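Local coordinates for formate-dependent phosphoribosylglycinamide formyltransferase (Mycobacterium tuberculosis H37Rv, PDB 6KHR), which belongs to the ATP-grasp family of enzymes and pairs with a second copy of itself, at residues A[273-276]-A[277-281]; A[324-327]-A[328-331]; A[232-236]-A[237-241]; A[397-400]-A[401-405]. All coordinates share one frame; numbering follows the deposited sequence.

Contact 1 of 4, residues A[273-276]-A[277-281]; sequences AKSI and AARIV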
loop_
_atom_site.group_PDB
_atom_site.type_symbol
_atom_site.label_atom_id
_atom_site.label_comp_id
_atom_site.label_asym_id
_atom_site.label_seq_id
_atom_site.Cartn_x
_atom_site.Cartn_y
_atom_site.Cartn_z
ATOM N N ALA A 273 15.184 8.190 23.096
ATOM C CA ALA A 273 14.086 8.426 22.165
ATOM C C ALA A 273 12.891 7.530 22.477
ATOM O O ALA A 273 11.757 8.004 22.565
ATOM C CB ALA A 273 14.556 8.223 20.717
ATOM N N LYS A 274 13.128 6.223 22.630
ATOM C CA LYS A 274 12.052 5.319 23.015
ATOM C C LYS A 274 11.380 5.803 24.292
ATOM O O LYS A 274 10.145 5.853 24.392
ATOM C CB LYS A 274 12.597 3.906 23.207
ATOM C CG LYS A 274 12.708 3.059 21.930
ATOM C CD LYS A 274 12.757 1.575 22.312
ATOM C CE LYS A 274 13.277 0.675 21.205
ATOM N NZ LYS A 274 13.559 -0.708 21.725
ATOM N N SER A 275 12.195 6.180 25.276
ATOM C CA SER A 275 11.671 6.603 26.564
ATOM C C SER A 275 10.721 7.792 26.406
ATOM O O SER A 275 9.566 7.747 26.855
ATOM C CB SER A 275 12.836 6.938 27.486
ATOM O OG SER A 275 12.432 6.944 28.822
ATOM N N ILE A 276 11.190 8.845 25.727
ATOM C CA ILE A 276 10.386 10.047 25.471
ATOM C C ILE A 276 9.136 9.711 24.661
ATOM O O ILE A 276 8.014 10.088 25.033
ATOM C CB ILE A 276 11.228 11.108 24.738
ATOM C CG1 ILE A 276 12.340 11.634 25.627
ATOM C CG2 ILE A 276 10.342 12.213 24.175
ATOM C CD1 ILE A 276 13.375 12.440 24.866
ATOM N N ALA A 277 9.322 9.045 23.513
ATOM C CA ALA A 277 8.189 8.623 22.690
ATOM C C ALA A 277 7.158 7.855 23.518
ATOM O O ALA A 277 5.963 8.178 23.496
ATOM C CB ALA A 277 8.674 7.778 21.511
ATOM N N ALA A 278 7.613 6.870 24.303
ATOM C CA ALA A 278 6.684 6.039 25.068
ATOM C C ALA A 278 5.932 6.844 26.114
ATOM O O ALA A 278 4.765 6.561 26.404
ATOM C CB ALA A 278 7.425 4.894 25.739
ATOM N N ARG A 279 6.584 7.851 26.704
ATOM C CA ARG A 279 5.933 8.523 27.826
ATOM C C ARG A 279 4.884 9.529 27.351
ATOM O O ARG A 279 3.779 9.564 27.891
ATOM C CB ARG A 279 6.982 9.159 28.741
ATOM C CG ARG A 279 7.887 8.110 29.378
ATOM C CD ARG A 279 8.889 8.661 30.383
ATOM N NE ARG A 279 8.323 8.625 31.720
ATOM C CZ ARG A 279 7.652 9.635 32.255
ATOM N NH1 ARG A 279 7.492 10.751 31.559
ATOM N NH2 ARG A 279 7.144 9.539 33.477
ATOM N N ILE A 280 5.171 10.326 26.324
ATOM C CA ILE A 280 4.126 11.215 25.822
ATOM C C ILE A 280 2.942 10.411 25.292
ATOM O O ILE A 280 1.783 10.829 25.434
ATOM C CB ILE A 280 4.667 12.186 24.752
ATOM C CG1 ILE A 280 3.640 13.274 24.458
ATOM C CG2 ILE A 280 4.968 11.477 23.465
ATOM C CD1 ILE A 280 3.438 14.197 25.604
ATOM N N VAL A 281 3.191 9.229 24.714
ATOM C CA VAL A 281 2.089 8.496 24.107
ATOM C C VAL A 281 1.202 7.892 25.181
ATOM O O VAL A 281 -0.031 7.910 25.061
ATOM C CB VAL A 281 2.594 7.432 23.113
ATOM C CG1 VAL A 281 1.492 6.394 22.827
ATOM C CG2 VAL A 281 3.020 8.098 21.799
#
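Arg279 lies back over the carbonyl of Ser275, one helical turn earlier. Its CB is 3.5 Å from Ser275 O. CG comes closer, 3.1 Å from Ser275 O. The first torsion accounts for this: CG stands beside the backbone N and anti to the carbonyl carbon (chi1 -64°). CD is still alongside, 3.7 Å from Ser275 O. The same CD lies 4.2 Å from the hydroxyl OG of Ser275, a loose approach. Beyond CD the chain bends at chi3 (92°), and the guanidinium group leads off from the helix backbone. The arginine side chain also touches Leu142 and Leu144 in a loop of the same chain.

The backbone supplies the polar bonds of the turn. Ala277 N gives to Ala273 O, and Ala278 N to Lys274 O at 2.7 Å. Ile280 N gives a straight bond to Ile276 O. Arg279 N gives to Ser275 O at 3.0 Å and makes a second, weak bond to Ile276 O. The methyl of Ala277 packs 3.3 Å from Ala273 O.

The residues of this turn of helix 267-284 divide between two sides. Ala273, Ile276, Ala277, Ile280 and Val281 face the large antiparallel sheet of the ATP-grasp region and touch strands 224-235 and 288-297 between them. Ser275 and Arg279 lie on the exposed side. Across the turn, Arg279 meets Ser275 through its methylene groups. The chemistry is consistent with an amphipathic helix here, whose backbone amides are tied to the preceding turn while its small and branched side chains meet the sheet.

Contact 2 of 4, residues A[324-327]-A[328-331]; sequences SVFE and LQAR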
loop_
_atom_site.group_PDB
_atom_site.type_symbol
_atom_site.label_atom_id
_atom_site.label_comp_id
_atom_site.label_asym_id
_atom_site.label_seq_id
_atom_site.Cartn_x
_atom_site.Cartn_y
_atom_site.Cartn_z
ATOM N N SER A 324 2.811 -0.578 6.328
ATOM C CA SER A 324 2.978 0.861 6.237
ATOM C C SER A 324 2.240 1.551 7.380
ATOM O O SER A 324 1.381 0.963 8.049
ATOM C CB SER A 324 2.463 1.384 4.896
ATOM O OG SER A 324 1.059 1.223 4.800
ATOM N N VAL A 325 2.581 2.827 7.587
ATOM C CA VAL A 325 1.956 3.581 8.668
ATOM C C VAL A 325 0.443 3.541 8.531
ATOM O O VAL A 325 -0.274 3.591 9.535
ATOM C CB VAL A 325 2.493 5.029 8.695
ATOM C CG1 VAL A 325 2.135 5.765 7.398
ATOM C CG2 VAL A 325 1.988 5.774 9.933
ATOM N N PHE A 326 -0.058 3.407 7.294
ATOM C CA PHE A 326 -1.488 3.297 7.026
ATOM C C PHE A 326 -2.036 1.910 7.347
ATOM O O PHE A 326 -3.154 1.787 7.863
ATOM C CB PHE A 326 -1.762 3.628 5.567
ATOM C CG PHE A 326 -1.167 4.907 5.131
ATOM C CD1 PHE A 326 -1.457 6.077 5.810
ATOM C CD2 PHE A 326 -0.315 4.951 4.042
ATOM C CE1 PHE A 326 -0.906 7.271 5.412
ATOM C CE2 PHE A 326 0.243 6.151 3.630
ATOM C CZ PHE A 326 -0.049 7.306 4.316
ATOM N N GLU A 327 -1.290 0.853 7.025
ATOM C CA GLU A 327 -1.729 -0.469 7.450
ATOM C C GLU A 327 -1.668 -0.582 8.968
ATOM O O GLU A 327 -2.559 -1.168 9.589
ATOM C CB GLU A 327 -0.889 -1.550 6.755
ATOM C CG GLU A 327 -0.982 -1.463 5.210
ATOM C CD GLU A 327 -0.021 -2.385 4.425
ATOM O OE1 GLU A 327 1.202 -2.438 4.724
ATOM O OE2 GLU A 327 -0.499 -3.039 3.467
ATOM N N LEU A 328 -0.666 0.034 9.599
ATOM C CA LEU A 328 -0.642 0.009 11.060
ATOM C C LEU A 328 -1.844 0.751 11.651
ATOM O O LEU A 328 -2.485 0.260 12.595
ATOM C CB LEU A 328 0.671 0.589 11.583
ATOM C CG LEU A 328 1.977 -0.127 11.228
ATOM C CD1 LEU A 328 3.163 0.769 11.595
ATOM C CD2 LEU A 328 2.092 -1.498 11.922
ATOM N N GLN A 329 -2.187 1.919 11.107
ATOM C CA GLN A 329 -3.316 2.620 11.699
ATOM C C GLN A 329 -4.650 1.982 11.333
ATOM O O GLN A 329 -5.604 2.091 12.109
ATOM C CB GLN A 329 -3.295 4.104 11.346
ATOM C CG GLN A 329 -3.163 4.410 9.900
ATOM C CD GLN A 329 -3.031 5.897 9.645
ATOM O OE1 GLN A 329 -3.038 6.340 8.493
ATOM N NE2 GLN A 329 -2.913 6.675 10.719
ATOM N N ALA A 330 -4.741 1.277 10.206
ATOM C CA ALA A 330 -5.934 0.468 10.001
ATOM C C ALA A 330 -6.041 -0.615 11.072
ATOM O O ALA A 330 -7.110 -0.803 11.666
ATOM C CB ALA A 330 -5.946 -0.139 8.601
ATOM N N ARG A 331 -4.934 -1.310 11.370
ATOM C CA ARG A 331 -4.999 -2.363 12.390
ATOM C C ARG A 331 -5.237 -1.797 13.789
ATOM O O ARG A 331 -5.994 -2.389 14.574
ATOM C CB ARG A 331 -3.737 -3.219 12.359
ATOM C CG ARG A 331 -3.569 -3.964 11.060
ATOM C CD ARG A 331 -2.465 -5.017 11.154
ATOM N NE ARG A 331 -2.239 -5.695 9.880
ATOM C CZ ARG A 331 -1.614 -6.863 9.746
ATOM N NH1 ARG A 331 -1.144 -7.500 10.815
ATOM N NH2 ARG A 331 -1.461 -7.396 8.544
#
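A capping box starts helix 325-334, with Ser324 at the N-cap and Leu328 bonded to its carbonyl. Ser324 O accepts from Leu328 N at 2.7 Å. Ser324 OG accepts from Glu327 N at 3.3 Å. In return Ser324 N gives to Glu327 OE1 at 2.9 Å, on the lone pair that faces away from the other oxygen. The two bonds of the box thus run in opposite directions between one pair of residues.

The next residues follow the helical pattern: Gln329 N to Val325 O, Ala330 N to Phe326 O and Arg331 N to Glu327 O. Gln329 folds back over the preceding turn. Its CG sits between the backbone N and the carbonyl carbon (chi1 52°), and CG is 3.0 Å from Val325 O. From there the extended chain runs beside Phe326, both side chains pointing the same way. Gln329 OE1 meets the ring at its edge, 3.1 Å from Phe326 CD1. Ring and amide planes are turned 40° apart. Val325 CG1 lies over one ring face, 3.8 Å above its centre.

The helix sits at the subunit interface on one side, where Glu327 OE2 forms a salt bridge with Arg319 of the second subunit and Arg331 forms another with Asp381 of that subunit. On its other sides, Phe326, Gln329 and Ala330 pack on helix 36-47, and Phe326 makes an edge-to-face contact with Trp315. Val325 and Gln329 reach Val289 of strand 288-297.

Contact 3 of 4, residues A[232-236]-A[237-241]; sequences CSQGP and NGPLI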
loop_
_atom_site.group_PDB
_atom_site.type_symbol
_atom_site.label_atom_id
_atom_site.label_comp_id
_atom_site.label_asym_id
_atom_site.label_seq_id
_atom_site.Cartn_x
_atom_site.Cartn_y
_atom_site.Cartn_z
ATOM N N CYS A 232 -0.121 1.858 19.099
ATOM C CA CYS A 232 -0.812 1.287 20.246
ATOM C C CYS A 232 -2.037 0.550 19.733
ATOM O O CYS A 232 -2.950 1.161 19.165
ATOM C CB CYS A 232 -1.195 2.377 21.235
ATOM S SG CYS A 232 0.235 3.305 21.727
ATOM N N SER A 233 -2.055 -0.764 19.918
ATOM C CA SER A 233 -3.225 -1.534 19.550
ATOM C C SER A 233 -3.456 -2.601 20.602
ATOM O O SER A 233 -2.838 -2.608 21.670
ATOM C CB SER A 233 -3.077 -2.150 18.154
ATOM O OG SER A 233 -4.296 -2.759 17.766
ATOM N N GLN A 234 -4.384 -3.492 20.302
ATOM C CA GLN A 234 -4.562 -4.711 21.061
ATOM C C GLN A 234 -4.019 -5.859 20.219
ATOM O O GLN A 234 -4.140 -5.850 18.989
ATOM C CB GLN A 234 -6.040 -4.922 21.426
ATOM C CG GLN A 234 -6.366 -4.749 22.940
ATOM C CD GLN A 234 -6.436 -3.289 23.411
ATOM O OE1 GLN A 234 -5.567 -2.813 24.149
ATOM N NE2 GLN A 234 -7.489 -2.587 23.004
ATOM N N GLY A 235 -3.356 -6.804 20.873
ATOM C CA GLY A 235 -2.979 -8.035 20.220
ATOM C C GLY A 235 -3.981 -9.115 20.568
ATOM O O GLY A 235 -5.014 -8.842 21.192
ATOM N N PRO A 236 -3.705 -10.363 20.179
ATOM C CA PRO A 236 -4.521 -11.474 20.688
ATOM C C PRO A 236 -4.360 -11.705 22.190
ATOM O O PRO A 236 -5.061 -12.567 22.736
ATOM C CB PRO A 236 -4.019 -12.675 19.868
ATOM C CG PRO A 236 -2.636 -12.304 19.469
ATOM C CD PRO A 236 -2.672 -10.822 19.238
ATOM N N ASN A 237 -3.482 -10.940 22.868
ATOM C CA ASN A 237 -3.236 -11.026 24.306
ATOM C C ASN A 237 -3.347 -9.665 24.989
ATOM O O ASN A 237 -2.765 -9.445 26.058
ATOM C CB ASN A 237 -1.862 -11.638 24.583
ATOM C CG ASN A 237 -1.681 -12.031 26.033
ATOM O OD1 ASN A 237 -1.023 -11.321 26.804
ATOM N ND2 ASN A 237 -2.273 -13.160 26.419
ATOM N N GLY A 238 -4.075 -8.729 24.387
ATOM C CA GLY A 238 -4.306 -7.442 25.000
ATOM C C GLY A 238 -3.472 -6.317 24.412
ATOM O O GLY A 238 -3.116 -6.315 23.224
ATOM N N PRO A 239 -3.121 -5.347 25.255
ATOM C CA PRO A 239 -2.491 -4.122 24.751
ATOM C C PRO A 239 -1.109 -4.383 24.175
ATOM O O PRO A 239 -0.327 -5.177 24.708
ATOM C CB PRO A 239 -2.418 -3.218 25.986
ATOM C CG PRO A 239 -3.324 -3.855 26.993
ATOM C CD PRO A 239 -3.281 -5.318 26.715
ATOM N N LEU A 240 -0.826 -3.707 23.063
ATOM C CA LEU A 240 0.476 -3.703 22.423
ATOM C C LEU A 240 0.968 -2.266 22.325
ATOM O O LEU A 240 0.181 -1.354 22.045
ATOM C CB LEU A 240 0.405 -4.305 21.022
ATOM C CG LEU A 240 -0.047 -5.749 20.835
ATOM C CD1 LEU A 240 -0.047 -6.093 19.358
ATOM C CD2 LEU A 240 0.862 -6.689 21.603
ATOM N N ILE A 241 2.265 -2.054 22.547
ATOM C CA ILE A 241 2.874 -0.775 22.196
ATOM C C ILE A 241 4.180 -1.038 21.442
ATOM O O ILE A 241 5.149 -1.538 22.023
ATOM C CB ILE A 241 3.101 0.134 23.409
ATOM C CG1 ILE A 241 3.840 1.398 22.972
ATOM C CG2 ILE A 241 3.821 -0.603 24.518
ATOM C CD1 ILE A 241 3.418 2.650 23.740
#
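Gln234 and Pro239 face each other from adjoining strands, and their side chains meet at a slant. The glutamine chain bends at chi2 (77°), which turns its amide toward the proline. OE1 comes to 3.4 Å from Pro239 CA and also lies near CB and CG of that ring. Gln234 CG rests 3.6 Å from the carbonyl carbon of Gly238. On the same face of the sheet, Cys232 and Ile241 form the next non-hydrogen-bonded pair. Ile241 CG1 stands anti to its backbone N (chi1 175°), and CD1 reaches 3.8 Å from Cys232 SG. This is an apolar contact.

The two strands, 224-235 and 238-252, make an antiparallel beta hairpin of the large sheet in the ATP-grasp region. A type I turn from Gly235 to Gly238 joins them, with Pro236 and Asn237 at its corners. The turn is closed by a weak bond from Gly238 N to Gly235 O at 3.3 Å. At the backbone angles of Gly238 (phi 104°) a CB would press on the carbonyl O of Asn237, so the position calls for glycine.

Leu240 takes the other face, along with Ser233. Its CG lies beside the backbone of Gly235, 3.5 Å from Gly235 N. CD1 extends over Gly235 CA at 3.6 Å. The leucine thus leans toward the turn, against a residue with no side chain. Ser233 and Leu240 are a hydrogen-bonded pair. Leu240 N gives to Ser233 O at 2.7 Å, and Ser233 N gives to Leu240 O. The hydroxyl of Ser233 is held by Leu336 O. At the turn, Pro236 packs on Ala337 and on Gly376 of the second subunit.

Contact 4 of 4, residues A[397-400]-A[401-405]; sequences PEVA and IARER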
loop_
_atom_site.group_PDB
_atom_site.type_symbol
_atom_site.label_atom_id
_atom_site.label_comp_id
_atom_site.label_asym_id
_atom_site.label_seq_id
_atom_site.Cartn_x
_atom_site.Cartn_y
_atom_site.Cartn_z
ATOM N N PRO A 397 19.849 -1.502 -0.356
ATOM C CA PRO A 397 20.524 -2.104 0.805
ATOM C C PRO A 397 21.081 -1.083 1.760
ATOM O O PRO A 397 21.385 -1.446 2.898
ATOM C CB PRO A 397 21.645 -2.946 0.186
ATOM C CG PRO A 397 21.221 -3.188 -1.219
ATOM C CD PRO A 397 20.372 -2.002 -1.634
ATOM N N GLU A 398 21.236 0.179 1.362
ATOM C CA GLU A 398 21.713 1.203 2.284
ATOM C C GLU A 398 20.889 2.469 2.144
ATOM O O GLU A 398 20.400 2.803 1.055
ATOM C CB GLU A 398 23.181 1.545 2.069
ATOM C CG GLU A 398 24.139 0.523 2.610
ATOM C CD GLU A 398 24.266 -0.678 1.692
ATOM O OE1 GLU A 398 24.342 -0.492 0.445
ATOM O OE2 GLU A 398 24.268 -1.809 2.221
ATOM N N VAL A 399 20.743 3.168 3.273
ATOM C CA VAL A 399 19.976 4.410 3.286
ATOM C C VAL A 399 20.571 5.397 2.302
ATOM O O VAL A 399 19.844 6.114 1.602
ATOM C CB VAL A 399 19.916 4.993 4.714
ATOM C CG1 VAL A 399 19.300 6.374 4.697
ATOM C CG2 VAL A 399 19.115 4.081 5.602
ATOM N N ALA A 400 21.899 5.418 2.208
ATOM C CA ALA A 400 22.570 6.385 1.352
ATOM C C ALA A 400 22.192 6.176 -0.108
ATOM O O ALA A 400 21.883 7.140 -0.821
ATOM C CB ALA A 400 24.081 6.278 1.545
ATOM N N ILE A 401 22.196 4.918 -0.572
ATOM C CA ILE A 401 21.722 4.649 -1.921
ATOM C C ILE A 401 20.236 4.965 -2.022
ATOM O O ILE A 401 19.773 5.546 -3.012
ATOM C CB ILE A 401 22.027 3.194 -2.323
ATOM C CG1 ILE A 401 23.526 2.926 -2.304
ATOM C CG2 ILE A 401 21.458 2.871 -3.706
ATOM C CD1 ILE A 401 23.836 1.473 -2.040
ATOM N N ALA A 402 19.472 4.634 -0.981
ATOM C CA ALA A 402 18.039 4.861 -1.053
ATOM C C ALA A 402 17.714 6.352 -1.162
ATOM O O ALA A 402 16.790 6.737 -1.891
ATOM C CB ALA A 402 17.371 4.199 0.143
ATOM N N ARG A 403 18.498 7.208 -0.508
ATOM C CA ARG A 403 18.263 8.643 -0.656
ATOM C C ARG A 403 18.687 9.144 -2.031
ATOM O O ARG A 403 18.002 9.986 -2.626
ATOM C CB ARG A 403 18.979 9.423 0.444
ATOM C CG ARG A 403 18.379 9.188 1.803
ATOM C CD ARG A 403 19.157 9.862 2.876
ATOM N NE ARG A 403 19.102 11.311 2.723
ATOM C CZ ARG A 403 19.735 12.166 3.519
ATOM N NH1 ARG A 403 20.475 11.722 4.525
ATOM N NH2 ARG A 403 19.634 13.464 3.305
ATOM N N GLU A 404 19.798 8.623 -2.567
ATOM C CA GLU A 404 20.243 9.075 -3.881
ATOM C C GLU A 404 19.250 8.668 -4.973
ATOM O O GLU A 404 18.950 9.459 -5.873
ATOM C CB GLU A 404 21.636 8.535 -4.173
ATOM C CG GLU A 404 22.369 9.290 -5.281
ATOM C CD GLU A 404 22.373 8.548 -6.609
ATOM O OE1 GLU A 404 23.131 8.964 -7.518
ATOM O OE2 GLU A 404 21.627 7.551 -6.749
ATOM N N ARG A 405 18.709 7.452 -4.890
ATOM C CA ARG A 405 17.701 7.017 -5.853
ATOM C C ARG A 405 16.437 7.855 -5.758
ATOM O O ARG A 405 15.820 8.176 -6.787
ATOM C CB ARG A 405 17.353 5.555 -5.623
ATOM C CG ARG A 405 18.480 4.637 -5.764
ATOM C CD ARG A 405 18.144 3.266 -5.222
ATOM N NE ARG A 405 19.027 2.306 -5.866
ATOM C CZ ARG A 405 19.020 1.001 -5.647
ATOM N NH1 ARG A 405 18.154 0.483 -4.797
ATOM N NH2 ARG A 405 19.869 0.219 -6.299
#
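Glu398 bends at chi2 (79°), and Ile401 sets CG1 beside its backbone N (chi1 -61°), which brings the two side chains together. They lie side by side and point the same way. Glu398 OE1 ends 3.2 Å from Ile401 CD1, a carboxylate oxygen against a methyl group. Glu398 CB is farther from that methyl, at 4.2 Å.

Val399 meets Arg403 one turn on, and the two side chains pass at an angle. Val399 CG1 touches the arginine chain, 3.9 Å from Arg403 CD. Arg403 CG packs 3.4 Å from Val399 O. The head of Arg403 belongs to other partners. NE forms a salt bridge with Glu258, and the group makes a cation-pi contact with Trp260. Within 401-405, Ile401 CG2 lies over one face of the Arg405 guanidinium, offset toward its rim. That guanidinium also pairs with Glu379.

The backbone begins its helical bonding here. Ala402 N gives to Glu398 O at 2.9 Å. Arg403 N follows with Val399 O at 2.7 Å, and Glu404 N with Ala400 O at 3.1 Å.

Glu398 holds the N-cap position. This is the first turn of an alpha helix, 399-413, the last helix of the modelled chain, entered from strand 390-395 through a short loop.

Overall arrangement
Along the chain, contact 3 comes first, then contacts 1, 2 and 4. They lie in series, and none nests in or crosses another. Contact 3 alone closes a loop, the hairpin turn between strands 224-235 and 238-252. Contact 1 is a turn inside helix 267-284, which packs on the large antiparallel sheet. Contacts 1 and 3 touch where Val281 CG1 meets Cys232 SG at 3.5 Å. Contact 2 opens helix 325-334 and approaches contact 3 through Arg331 O and Ser233 OG, 3.6 Å apart. Contact 4 starts the C-terminal helix 399-413. It stands apart, with its nearest atoms about 16 Å from those of contact 1 and of contact 2.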